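Local coordinates for Non-structural protein 9 (Avian infectious bronchitis virus, PDB 5C94) that forms a homodimer and binds RNA, probably as an accessory protein of the coronavirus replication complex, at residues 12-17 / 33-38; 76-81 / 107-112; 56-61 / 70-75; 28-33 / 48-53. All coordinates share one frame; numbering follows the deposited sequence.

Contact 1. Residues 12-17 / 33-38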
loop_
_atom_site.group_PDB
_atom_site.type_symbol
_atom_site.label_atom_id
_atom_site.label_comp_id
_atom_site.label_asym_id
_atom_site.label_seq_id
_atom_site.Cartn_x
_atom_site.Cartn_y
_atom_site.Cartn_z
ATOM N N HIS A 12 3.623 -2.813 9.252
ATOM C CA HIS A 12 2.736 -1.971 10.038
ATOM C C HIS A 12 3.053 -0.491 9.900
ATOM O O HIS A 12 4.158 -0.033 10.236
ATOM C CB HIS A 12 2.807 -2.374 11.509
ATOM C CG HIS A 12 2.461 -3.809 11.750
ATOM N ND1 HIS A 12 1.261 -4.359 11.355
ATOM C CD2 HIS A 12 3.166 -4.809 12.331
ATOM C CE1 HIS A 12 1.241 -5.641 11.685
ATOM N NE2 HIS A 12 2.381 -5.935 12.279
ATOM N N GLY A 13 2.073 0.253 9.401
ATOM C CA GLY A 13 2.146 1.700 9.351
ATOM C C GLY A 13 3.061 2.187 8.259
ATOM O O GLY A 13 3.850 1.423 7.710
ATOM N N VAL A 14 2.935 3.462 7.925
ATOM C CA VAL A 14 3.869 4.110 7.023
ATOM C C VAL A 14 4.272 5.403 7.693
ATOM O O VAL A 14 3.427 6.222 8.023
ATOM C CB VAL A 14 3.265 4.407 5.630
ATOM C CG1 VAL A 14 4.230 5.243 4.801
ATOM C CG2 VAL A 14 2.885 3.113 4.900
ATOM N N LYS A 15 5.567 5.571 7.916
ATOM C CA LYS A 15 6.071 6.784 8.526
ATOM C C LYS A 15 7.028 7.514 7.593
ATOM O O LYS A 15 7.475 6.978 6.579
ATOM C CB LYS A 15 6.763 6.463 9.850
ATOM C CG LYS A 15 5.807 6.107 10.991
ATOM C CD LYS A 15 6.592 5.583 12.174
ATOM C CE LYS A 15 5.806 5.632 13.462
ATOM N NZ LYS A 15 6.649 5.118 14.576
ATOM N N THR A 16 7.355 8.739 7.980
ATOM C CA THR A 16 8.092 9.671 7.151
ATOM C C THR A 16 9.211 10.306 7.957
ATOM O O THR A 16 9.010 10.637 9.119
ATOM C CB THR A 16 7.113 10.732 6.576
ATOM O OG1 THR A 16 6.707 10.316 5.269
ATOM C CG2 THR A 16 7.709 12.086 6.503
ATOM N N LYS A 17 10.402 10.428 7.369
ATOM C CA LYS A 17 11.476 11.209 7.995
ATOM C C LYS A 17 12.451 11.708 6.921
ATOM O O LYS A 17 12.474 11.187 5.804
ATOM C CB LYS A 17 12.212 10.392 9.077
ATOM C CG LYS A 17 13.217 9.360 8.554
ATOM C CD LYS A 17 13.760 8.449 9.663
ATOM C CE LYS A 17 14.369 7.150 9.079
ATOM N NZ LYS A 17 14.762 6.121 10.106
ATOM N N LYS A 33 12.894 12.934 1.399
ATOM C CA LYS A 33 11.920 12.366 2.310
ATOM C C LYS A 33 11.887 10.843 2.118
ATOM O O LYS A 33 11.695 10.367 0.991
ATOM C CB LYS A 33 10.546 12.982 2.032
ATOM C CG LYS A 33 9.490 12.760 3.106
ATOM C CD LYS A 33 8.115 12.798 2.454
ATOM C CE LYS A 33 7.130 13.629 3.242
ATOM N NZ LYS A 33 7.571 15.046 3.256
ATOM N N CYS A 34 12.085 10.072 3.185
ATOM C CA CYS A 34 11.962 8.625 3.038
ATOM C C CYS A 34 10.711 8.062 3.729
ATOM O O CYS A 34 10.207 8.613 4.698
ATOM C CB CYS A 34 13.228 7.916 3.535
ATOM S SG CYS A 34 13.337 7.557 5.279
ATOM N N TYR A 35 10.199 6.968 3.182
ATOM C CA TYR A 35 9.022 6.303 3.712
ATOM C C TYR A 35 9.471 4.983 4.315
ATOM O O TYR A 35 10.240 4.233 3.697
ATOM C CB TYR A 35 7.975 6.072 2.613
ATOM C CG TYR A 35 7.322 7.351 2.130
ATOM C CD1 TYR A 35 8.041 8.289 1.385
ATOM C CD2 TYR A 35 5.987 7.623 2.415
ATOM C CE1 TYR A 35 7.446 9.474 0.951
ATOM C CE2 TYR A 35 5.384 8.796 1.982
ATOM C CZ TYR A 35 6.119 9.720 1.258
ATOM O OH TYR A 35 5.515 10.886 0.833
ATOM N N TYR A 36 9.012 4.700 5.528
ATOM C CA TYR A 36 9.347 3.427 6.131
ATOM C C TYR A 36 8.184 2.812 6.893
ATOM O O TYR A 36 7.279 3.492 7.408
ATOM C CB TYR A 36 10.576 3.565 7.038
ATOM C CG TYR A 36 10.457 4.507 8.220
ATOM C CD1 TYR A 36 10.546 5.881 8.050
ATOM C CD2 TYR A 36 10.320 4.016 9.520
ATOM C CE1 TYR A 36 10.462 6.754 9.134
ATOM C CE2 TYR A 36 10.233 4.877 10.610
ATOM C CZ TYR A 36 10.308 6.248 10.410
ATOM O OH TYR A 36 10.225 7.121 11.479
ATOM N N THR A 37 8.191 1.495 6.927
ATOM C CA THR A 37 7.173 0.792 7.655
ATOM C C THR A 37 7.842 0.021 8.784
ATOM O O THR A 37 9.065 0.096 8.966
ATOM C CB THR A 37 6.374 -0.131 6.734
ATOM O OG1 THR A 37 5.332 -0.749 7.492
ATOM C CG2 THR A 37 7.282 -1.186 6.101
ATOM N N SER A 38 7.047 -0.687 9.571
ATOM C CA SER A 38 7.607 -1.485 10.647
ATOM C C SER A 38 7.325 -2.958 10.375
ATOM O O SER A 38 6.177 -3.342 10.116
ATOM C CB SER A 38 7.024 -1.063 11.999
ATOM O OG SER A 38 7.635 -1.784 13.067
HETATM O O HOH W 1 9.220 9.831 11.627
#
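Lys-17 and Tyr-36 meet on one face of an antiparallel beta hairpin, strands 12-22 and 30-39, in the coronavirus nsp9 barrel-like fold. Lys-17 CB lies near Tyr-36 CE1, and CG sits between the backbone N and the carbonyl carbon (chi1 78°). Lys-17 CG touches Cys-34 SG at 3.7 Å. Lys-17 CD passes Tyr-36 CE1 at 3.7 Å, Lys-17 CE lies near Tyr-36 CE1 and Cys-34 SG, and Lys-17 NZ ends 4.5 Å from the Tyr-36 ring centroid and 12° off its normal, a cation-pi contact. The opposite face of that ring receives Lys-15 CB in a CH-pi contact, 3.8 Å from the centroid, so two lysines of one strand hold the ring.

On the other face of the sheet, Tyr-35 has Thr-16 OG1 over one face and Val-14 CG1 at its edge, in plane; helix 99-109 packs on Val-14 and Tyr-35.

The register slips by one between His-12 and Lys-15, a beta bulge containing Gly-13, with a phi of 75°, a backbone shape glycine adopts most easily. There Thr-37 OG1 donates to Gly-13 O at 2.6 Å. Water also bridges the strands, donating to Thr-16 O at 2.6 Å and bonded to Tyr-36 OH at 2.9 Å.

Contact 2. Residues 76-81 / 107-112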
loop_
_atom_site.group_PDB
_atom_site.type_symbol
_atom_site.label_atom_id
_atom_site.label_comp_id
_atom_site.label_asym_id
_atom_site.label_seq_id
_atom_site.Cartn_x
_atom_site.Cartn_y
_atom_site.Cartn_z
ATOM N N CYS A 76 9.405 6.445 -10.168
ATOM C CA CYS A 76 8.061 6.743 -10.683
ATOM C C CYS A 76 7.895 8.243 -10.596
ATOM O O CYS A 76 8.488 8.853 -9.704
ATOM C CB CYS A 76 6.954 6.163 -9.806
ATOM S SG CYS A 76 7.165 4.556 -9.138
ATOM N N LYS A 77 7.038 8.858 -11.407
ATOM C CA LYS A 77 6.720 10.240 -11.095
ATOM C C LYS A 77 5.240 10.453 -10.822
ATOM O O LYS A 77 4.400 9.754 -11.346
ATOM C CB LYS A 77 7.221 11.172 -12.198
ATOM C CG LYS A 77 7.101 10.662 -13.573
ATOM C CD LYS A 77 7.531 11.744 -14.552
ATOM C CE LYS A 77 7.321 11.293 -15.990
ATOM N NZ LYS A 77 8.055 10.020 -16.286
ATOM N N PHE A 78 4.943 11.423 -9.971
ATOM C CA PHE A 78 3.569 11.745 -9.608
ATOM C C PHE A 78 3.375 13.252 -9.524
ATOM O O PHE A 78 4.326 13.987 -9.259
ATOM C CB PHE A 78 3.190 11.135 -8.252
ATOM C CG PHE A 78 3.253 9.635 -8.201
ATOM C CD1 PHE A 78 2.240 8.861 -8.753
ATOM C CD2 PHE A 78 4.295 8.999 -7.548
ATOM C CE1 PHE A 78 2.272 7.470 -8.680
ATOM C CE2 PHE A 78 4.341 7.613 -7.472
ATOM C CZ PHE A 78 3.325 6.850 -8.038
ATOM N N GLY A 79 2.144 13.711 -9.730
ATOM C CA GLY A 79 1.776 15.043 -9.291
ATOM C C GLY A 79 1.148 14.920 -7.906
ATOM O O GLY A 79 0.133 14.244 -7.745
ATOM N N MET A 80 1.738 15.558 -6.901
ATOM C CA MET A 80 1.215 15.435 -5.540
ATOM C C MET A 80 0.707 16.753 -4.977
ATOM O O MET A 80 1.302 17.809 -5.213
ATOM C CB MET A 80 2.283 14.878 -4.609
ATOM C CG MET A 80 2.798 13.539 -5.053
ATOM S SD MET A 80 3.725 12.732 -3.755
ATOM C CE MET A 80 4.377 11.353 -4.695
ATOM N N LYS A 81 -0.397 16.671 -4.234
ATOM C CA LYS A 81 -0.928 17.791 -3.461
ATOM C C LYS A 81 0.044 18.211 -2.378
ATOM O O LYS A 81 0.380 17.418 -1.501
ATOM C CB LYS A 81 -2.261 17.433 -2.794
ATOM C CG LYS A 81 -3.489 17.482 -3.674
ATOM C CD LYS A 81 -4.719 17.818 -2.823
ATOM C CE LYS A 81 -5.893 16.867 -3.077
ATOM N NZ LYS A 81 -6.943 16.959 -2.009
ATOM N N GLY A 107 -0.105 3.069 -1.411
ATOM C CA GLY A 107 -1.371 3.226 -0.732
ATOM C C GLY A 107 -1.369 4.467 0.143
ATOM O O GLY A 107 -2.357 5.196 0.176
ATOM N N ALA A 108 -0.261 4.714 0.842
ATOM C CA ALA A 108 -0.194 5.815 1.806
ATOM C C ALA A 108 -0.261 7.172 1.120
ATOM O O ALA A 108 -0.753 8.138 1.699
ATOM C CB ALA A 108 1.069 5.728 2.648
ATOM N N ILE A 109 0.215 7.249 -0.117
ATOM C CA ILE A 109 0.269 8.537 -0.817
ATOM C C ILE A 109 -0.883 8.711 -1.800
ATOM O O ILE A 109 -1.039 9.778 -2.389
ATOM C CB ILE A 109 1.604 8.717 -1.580
ATOM C CG1 ILE A 109 1.703 7.694 -2.720
ATOM C CG2 ILE A 109 2.799 8.604 -0.617
ATOM C CD1 ILE A 109 2.954 7.810 -3.538
ATOM N N SER A 110 -1.704 7.681 -1.968
ATOM C CA SER A 110 -2.766 7.742 -2.967
ATOM C C SER A 110 -3.741 8.914 -2.761
ATOM O O SER A 110 -4.227 9.499 -3.718
ATOM C CB SER A 110 -3.549 6.426 -3.008
ATOM O OG SER A 110 -3.916 6.010 -1.710
ATOM N N ASN A 111 -4.001 9.233 -1.499
ATOM C CA ASN A 111 -4.844 10.362 -1.105
ATOM C C ASN A 111 -4.349 11.684 -1.674
ATOM O O ASN A 111 -5.109 12.632 -1.842
ATOM C CB ASN A 111 -4.890 10.449 0.424
ATOM C CG ASN A 111 -3.578 10.013 1.058
ATOM O OD1 ASN A 111 -3.267 8.810 1.085
ATOM N ND2 ASN A 111 -2.791 10.978 1.549
ATOM N N VAL A 112 -3.062 11.716 -1.987
ATOM C CA VAL A 112 -2.342 12.947 -2.211
ATOM C C VAL A 112 -1.818 13.008 -3.652
ATOM O O VAL A 112 -1.348 14.046 -4.122
ATOM C CB VAL A 112 -1.229 13.056 -1.111
ATOM C CG1 VAL A 112 0.172 13.144 -1.665
ATOM C CG2 VAL A 112 -1.543 14.199 -0.154
#
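Met-80 and Val-112 bring strand 76-82 against the chain that leaves helix 99-109, and apolar packing makes up most of the contact. Met-80 CB lies 4.0 Å from Val-112 CG1, and the same methyl approaches Met-80 SD at 4.1 Å. The methionine chain is extended beyond CG (chi3 -171°), and its terminal CE meets Ile-109 CD1 at 4.0 Å. Ile-109 reaches back with its own extended branch: chi2 of 179° sets CD1 anti to CA, and this methyl also touches Phe-78 CE2 at 4.2 Å. The Phe-78 and Ile-109 side chains cross at about a right angle. One methyl group thus meets both Phe-78 and Met-80, two residues apart on the strand.

Polar contact between the segments centres on a single carbonyl. Lys-81 N donates to Val-112 O at 2.8 Å, with an angle of 165° at the hydrogen. Met-80 CA approaches the same oxygen at 3.2 Å as a CA-H...O contact. Beyond CB and CG, which stay near this oxygen, the end of the Lys-81 side chain leads away from the 107-112 segment.

Within that segment, Ser-110 OG donates to Gly-107 O at 2.6 Å, and Val-112 N bonds to Ile-109 O as the chain turns toward strand 113-115. Helix 99-109 is the C-terminal helix of the nsp9 fold, through which homodimers of this family typically pack; Met-10 of the second subunit packs on Phe-78. Strand 76-82 lies between strands 85-93 and 113-115, with the helix end against its Phe-78 and Met-80 side chains.

Contact 3. Residues 56-61 / 70-75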
loop_
_atom_site.group_PDB
_atom_site.type_symbol
_atom_site.label_atom_id
_atom_site.label_comp_id
_atom_site.label_asym_id
_atom_site.label_seq_id
_atom_site.Cartn_x
_atom_site.Cartn_y
_atom_site.Cartn_z
ATOM N N LYS A 56 20.340 8.109 -7.292
ATOM C CA LYS A 56 20.666 6.705 -7.407
ATOM C C LYS A 56 20.909 5.993 -6.108
ATOM O O LYS A 56 20.891 4.811 -6.061
ATOM C CB LYS A 56 21.962 6.497 -8.177
ATOM C CG LYS A 56 21.964 6.776 -9.662
ATOM C CD LYS A 56 20.714 6.315 -10.344
ATOM C CE LYS A 56 20.992 5.703 -11.684
ATOM N NZ LYS A 56 20.848 4.225 -11.658
ATOM N N VAL A 57 21.172 6.731 -5.059
ATOM C CA VAL A 57 21.587 6.161 -3.770
ATOM C C VAL A 57 20.920 6.972 -2.652
ATOM O O VAL A 57 20.803 8.200 -2.743
ATOM C CB VAL A 57 23.143 6.123 -3.555
ATOM C CG1 VAL A 57 23.520 5.660 -2.153
ATOM C CG2 VAL A 57 23.821 5.241 -4.589
ATOM N N ALA A 58 20.469 6.303 -1.599
ATOM C CA ALA A 58 19.929 7.023 -0.450
ATOM C C ALA A 58 20.725 6.675 0.788
ATOM O O ALA A 58 21.417 5.644 0.833
ATOM C CB ALA A 58 18.463 6.707 -0.239
ATOM N N SER A 59 20.631 7.535 1.798
ATOM C CA SER A 59 21.366 7.299 3.035
ATOM C C SER A 59 20.596 7.727 4.277
ATOM O O SER A 59 19.879 8.738 4.287
ATOM C CB SER A 59 22.715 8.012 2.990
ATOM O OG SER A 59 23.561 7.510 4.002
ATOM N N PHE A 60 20.759 6.939 5.328
ATOM C CA PHE A 60 20.061 7.177 6.582
ATOM C C PHE A 60 20.646 6.303 7.698
ATOM O O PHE A 60 21.528 5.458 7.460
ATOM C CB PHE A 60 18.568 6.906 6.413
ATOM C CG PHE A 60 18.268 5.615 5.703
ATOM C CD1 PHE A 60 18.370 4.397 6.377
ATOM C CD2 PHE A 60 17.886 5.617 4.363
ATOM C CE1 PHE A 60 18.101 3.195 5.725
ATOM C CE2 PHE A 60 17.607 4.418 3.694
ATOM C CZ PHE A 60 17.718 3.203 4.377
ATOM N N LEU A 61 20.187 6.491 8.916
ATOM C CA LEU A 61 20.605 5.640 10.020
ATOM C C LEU A 61 19.752 4.407 10.095
ATOM O O LEU A 61 18.596 4.471 9.814
ATOM C CB LEU A 61 20.511 6.374 11.336
ATOM C CG LEU A 61 21.434 7.547 11.594
ATOM C CD1 LEU A 61 21.276 8.072 12.993
ATOM C CD2 LEU A 61 22.873 7.217 11.310
ATOM N N VAL A 70 21.809 2.754 0.533
ATOM C CA VAL A 70 20.991 1.823 -0.246
ATOM C C VAL A 70 20.832 2.308 -1.695
ATOM O O VAL A 70 20.776 3.515 -1.970
ATOM C CB VAL A 70 19.578 1.626 0.372
ATOM C CG1 VAL A 70 19.682 1.070 1.775
ATOM C CG2 VAL A 70 18.802 2.933 0.385
ATOM N N ASP A 71 20.788 1.349 -2.614
ATOM C CA ASP A 71 20.540 1.619 -4.025
ATOM C C ASP A 71 19.058 1.905 -4.277
ATOM O O ASP A 71 18.180 1.415 -3.557
ATOM C CB ASP A 71 21.010 0.430 -4.875
ATOM C CG ASP A 71 22.535 0.287 -4.901
ATOM O OD1 ASP A 71 23.259 1.298 -4.738
ATOM O OD2 ASP A 71 23.013 -0.855 -5.054
ATOM N N LEU A 72 18.787 2.686 -5.314
ATOM C CA LEU A 72 17.423 3.033 -5.688
ATOM C C LEU A 72 17.044 2.421 -7.045
ATOM O O LEU A 72 17.854 2.409 -7.968
ATOM C CB LEU A 72 17.274 4.561 -5.738
ATOM C CG LEU A 72 17.653 5.310 -4.463
ATOM C CD1 LEU A 72 17.548 6.814 -4.670
ATOM C CD2 LEU A 72 16.752 4.854 -3.319
ATOM N N ASP A 73 15.818 1.915 -7.161
ATOM C CA ASP A 73 15.251 1.600 -8.468
ATOM C C ASP A 73 15.043 2.897 -9.258
ATOM O O ASP A 73 15.114 3.994 -8.697
ATOM C CB ASP A 73 13.929 0.853 -8.315
ATOM C CG ASP A 73 14.106 -0.567 -7.789
ATOM O OD1 ASP A 73 15.227 -1.116 -7.861
ATOM O OD2 ASP A 73 13.103 -1.145 -7.318
ATOM N N PRO A 74 14.792 2.796 -10.569
ATOM C CA PRO A 74 14.476 4.075 -11.227
ATOM C C PRO A 74 13.161 4.664 -10.684
ATOM O O PRO A 74 12.310 3.911 -10.225
ATOM C CB PRO A 74 14.349 3.691 -12.700
ATOM C CG PRO A 74 15.086 2.328 -12.807
ATOM C CD PRO A 74 14.831 1.660 -11.513
ATOM N N PRO A 75 12.996 5.993 -10.743
ATOM C CA PRO A 75 11.856 6.625 -10.079
ATOM C C PRO A 75 10.536 6.566 -10.876
ATOM O O PRO A 75 10.580 6.612 -12.101
ATOM C CB PRO A 75 12.325 8.076 -9.934
ATOM C CG PRO A 75 13.140 8.295 -11.196
ATOM C CD PRO A 75 13.897 6.988 -11.367
#
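The Phe-60 ring meets Val-70 through its outer carbons: CE2 lies 3.8 Å from Val-70 CG2, and CZ lies 3.9 Å from Val-70 CG1. The approach is oblique, and the two side chains cross at about a right angle. CG of Phe-60 sits between the backbone N and the carbonyl carbon (chi1 47°), and the ring end comes nearer to Val-70 than CB does. Val-45 of strand 42-50 also packs on the Phe-60 side chain. As for the other planar group, the Asp-71 and Val-57 side chains lie side by side, carboxylate OD1 of Asp-71 4.0 Å from Val-57 CG2.

On the face shared with Val-70, Ala-58 CB touches Val-70 CG2 at 3.8 Å and Leu-72 CD2 at 4.0 Å. Leu-72 CD1 turns instead to the backbone, 3.6 Å from Val-57 N. Ile-48 borders both Ala-58 and Leu-72, so these small apolar contacts extend into the interior.

Ala-58 and Val-70 form a reciprocal backbone pair with angles of 166° at both hydrogens. Two residues along, Leu-72 N bonds to Lys-56 O at 3.1 Å with an angle of 142°, its donor above the carbonyl plane. Lys-56 and Val-57 both face Gly-22 of the neighbouring strand 12-22, a classic beta bulge. The whole is an antiparallel beta hairpin, 57-61 with 67-71, at one margin of the nsp9 sheet.

Contact 4. Residues 28-33 / 48-53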
loop_
_atom_site.group_PDB
_atom_site.type_symbol
_atom_site.label_atom_id
_atom_site.label_comp_id
_atom_site.label_asym_id
_atom_site.label_seq_id
_atom_site.Cartn_x
_atom_site.Cartn_y
_atom_site.Cartn_z
ATOM N N CYS A 28 25.812 12.140 -1.495
ATOM C CA CYS A 28 24.417 12.124 -1.053
ATOM C C CYS A 28 24.179 13.458 -0.370
ATOM O O CYS A 28 24.170 13.550 0.858
ATOM C CB CYS A 28 24.107 10.993 -0.075
ATOM S SG CYS A 28 24.021 9.401 -0.864
ATOM N N SER A 29 23.987 14.493 -1.170
ATOM C CA SER A 29 23.887 15.840 -0.646
ATOM C C SER A 29 22.497 16.425 -0.824
ATOM O O SER A 29 22.278 17.606 -0.542
ATOM C CB SER A 29 24.919 16.736 -1.330
ATOM O OG SER A 29 24.657 16.820 -2.728
ATOM N N VAL A 30 21.569 15.607 -1.316
ATOM C CA VAL A 30 20.227 16.076 -1.599
ATOM C C VAL A 30 19.236 15.620 -0.540
ATOM O O VAL A 30 18.871 14.438 -0.494
ATOM C CB VAL A 30 19.744 15.597 -2.978
ATOM C CG1 VAL A 30 18.330 16.155 -3.287
ATOM C CG2 VAL A 30 20.733 16.007 -4.041
ATOM N N GLU A 31 18.795 16.557 0.298
ATOM C CA GLU A 31 17.850 16.233 1.365
ATOM C C GLU A 31 16.574 15.745 0.731
ATOM O O GLU A 31 16.076 16.354 -0.208
ATOM C CB GLU A 31 17.561 17.435 2.269
ATOM C CG GLU A 31 16.778 17.075 3.543
ATOM C CD GLU A 31 16.549 18.276 4.448
ATOM O OE1 GLU A 31 17.546 18.914 4.856
ATOM O OE2 GLU A 31 15.376 18.580 4.751
ATOM N N SER A 32 16.072 14.622 1.227
ATOM C CA SER A 32 14.893 14.009 0.662
ATOM C C SER A 32 14.050 13.452 1.781
ATOM O O SER A 32 14.434 13.501 2.945
ATOM C CB SER A 32 15.263 12.900 -0.326
ATOM O OG SER A 32 16.339 13.291 -1.163
ATOM N N LYS A 33 12.894 12.934 1.399
ATOM C CA LYS A 33 11.920 12.366 2.310
ATOM C C LYS A 33 11.887 10.843 2.118
ATOM O O LYS A 33 11.695 10.367 0.991
ATOM C CB LYS A 33 10.546 12.982 2.032
ATOM C CG LYS A 33 9.490 12.760 3.106
ATOM C CD LYS A 33 8.115 12.798 2.454
ATOM C CE LYS A 33 7.130 13.629 3.242
ATOM N NZ LYS A 33 7.571 15.046 3.256
ATOM N N ILE A 48 12.086 6.695 -1.230
ATOM C CA ILE A 48 12.319 8.112 -0.963
ATOM C C ILE A 48 11.602 8.938 -2.024
ATOM O O ILE A 48 11.336 8.439 -3.120
ATOM C CB ILE A 48 13.827 8.480 -0.928
ATOM C CG1 ILE A 48 14.408 8.512 -2.336
ATOM C CG2 ILE A 48 14.624 7.535 0.002
ATOM C CD1 ILE A 48 15.539 9.498 -2.486
ATOM N N THR A 49 11.238 10.171 -1.677
ATOM C CA THR A 49 10.719 11.113 -2.666
ATOM C C THR A 49 11.591 12.363 -2.786
ATOM O O THR A 49 12.263 12.777 -1.829
ATOM C CB THR A 49 9.270 11.555 -2.355
ATOM O OG1 THR A 49 9.190 12.094 -1.029
ATOM C CG2 THR A 49 8.319 10.381 -2.501
ATOM N N SER A 50 11.566 12.966 -3.970
ATOM C CA SER A 50 12.421 14.103 -4.252
ATOM C C SER A 50 11.957 14.856 -5.484
ATOM O O SER A 50 11.267 14.298 -6.333
ATOM C CB SER A 50 13.873 13.632 -4.436
ATOM O OG SER A 50 14.729 14.732 -4.701
ATOM N N SER A 51 12.351 16.120 -5.586
ATOM C CA SER A 51 12.100 16.903 -6.798
ATOM C C SER A 51 13.122 16.541 -7.864
ATOM O O SER A 51 12.908 16.740 -9.056
ATOM C CB SER A 51 12.180 18.388 -6.499
ATOM O OG SER A 51 13.245 18.644 -5.596
ATOM N N ASN A 52 14.252 16.026 -7.402
ATOM C CA ASN A 52 15.353 15.597 -8.250
ATOM C C ASN A 52 15.101 14.208 -8.877
ATOM O O ASN A 52 14.884 13.229 -8.160
ATOM C CB ASN A 52 16.632 15.591 -7.402
ATOM C CG ASN A 52 17.898 15.406 -8.216
ATOM O OD1 ASN A 52 17.963 14.585 -9.145
ATOM N ND2 ASN A 52 18.944 16.138 -7.828
ATOM N N PRO A 53 15.142 14.120 -10.217
ATOM C CA PRO A 53 14.941 12.864 -10.963
ATOM C C PRO A 53 16.199 12.006 -11.158
ATOM O O PRO A 53 16.106 10.920 -11.734
ATOM C CB PRO A 53 14.452 13.350 -12.330
ATOM C CG PRO A 53 15.201 14.655 -12.518
ATOM C CD PRO A 53 15.219 15.286 -11.116
HETATM O O HOH W 2 14.695 16.354 -2.789
#
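Lys-33 and Thr-49 form the closely paired end of an antiparallel hairpin, strands 30-39 and 42-50, in the nsp9 beta fold. Thr-49 N donates to Lys-33 O at 2.7 Å, while the return bond, Lys-33 N to Thr-49 O, is longer at 3.3 Å but nearly straight (176°). Their side chains lie side by side. Thr-49 OG1, between backbone N and carbonyl carbon (chi1 55°), sits 3.5 Å from Lys-33 CB. Next to this pair, Ser-32 CB approaches Thr-49 O at 3.4 Å and Ile-48 CD1 at 4.0 Å. Ile-48 carries the packing inward to Cys-19 and Ala-21 of strand 12-22.

Farther along, the segments diverge: the CA atoms of Val-30 and Asn-52, nearest there, are 8.3 Å apart. Their side chains cross at about a right angle, with Val-30 CG2 4.2 Å from Asn-52 ND2; Asn-52 OD1 is taken by Asn-54 N. Ser-32 OG turns back and donates to Val-30 O from above the carbonyl plane. At this wider end Ser-50 OG accepts from Asn-52 N in an ST turn, Glu-31 is exposed to solvent, and a water spans the gap, donating to Glu-31 O at 2.9 Å and bonded to Ser-50 OG.

Contacts 1 and 4 share Lys-33 and use the two edges of strand 30-39, pairing it with strands 12-22 and 42-50. Contact 1 is the more superficial, with lysines around a tyrosine ring; contacts 2, 3 and 4 are partly buried. Ile-48 touches Ala-58 and Leu-72, linking contact 4 to the apolar side of contact 3, whereas contact 2 reaches contact 1 through Ile-109 on Tyr-35 and Ala-108 on Val-14. Contacts 1, 3 and 4 are hairpin pairings joined by backbone bonds, six in contact 1, three in 3 and two in 4; contact 2 sets a strand against a helix end and relies mainly on methyl packing. Contacts 1, 2 and 3 each come near the second subunit; contact 4 does not.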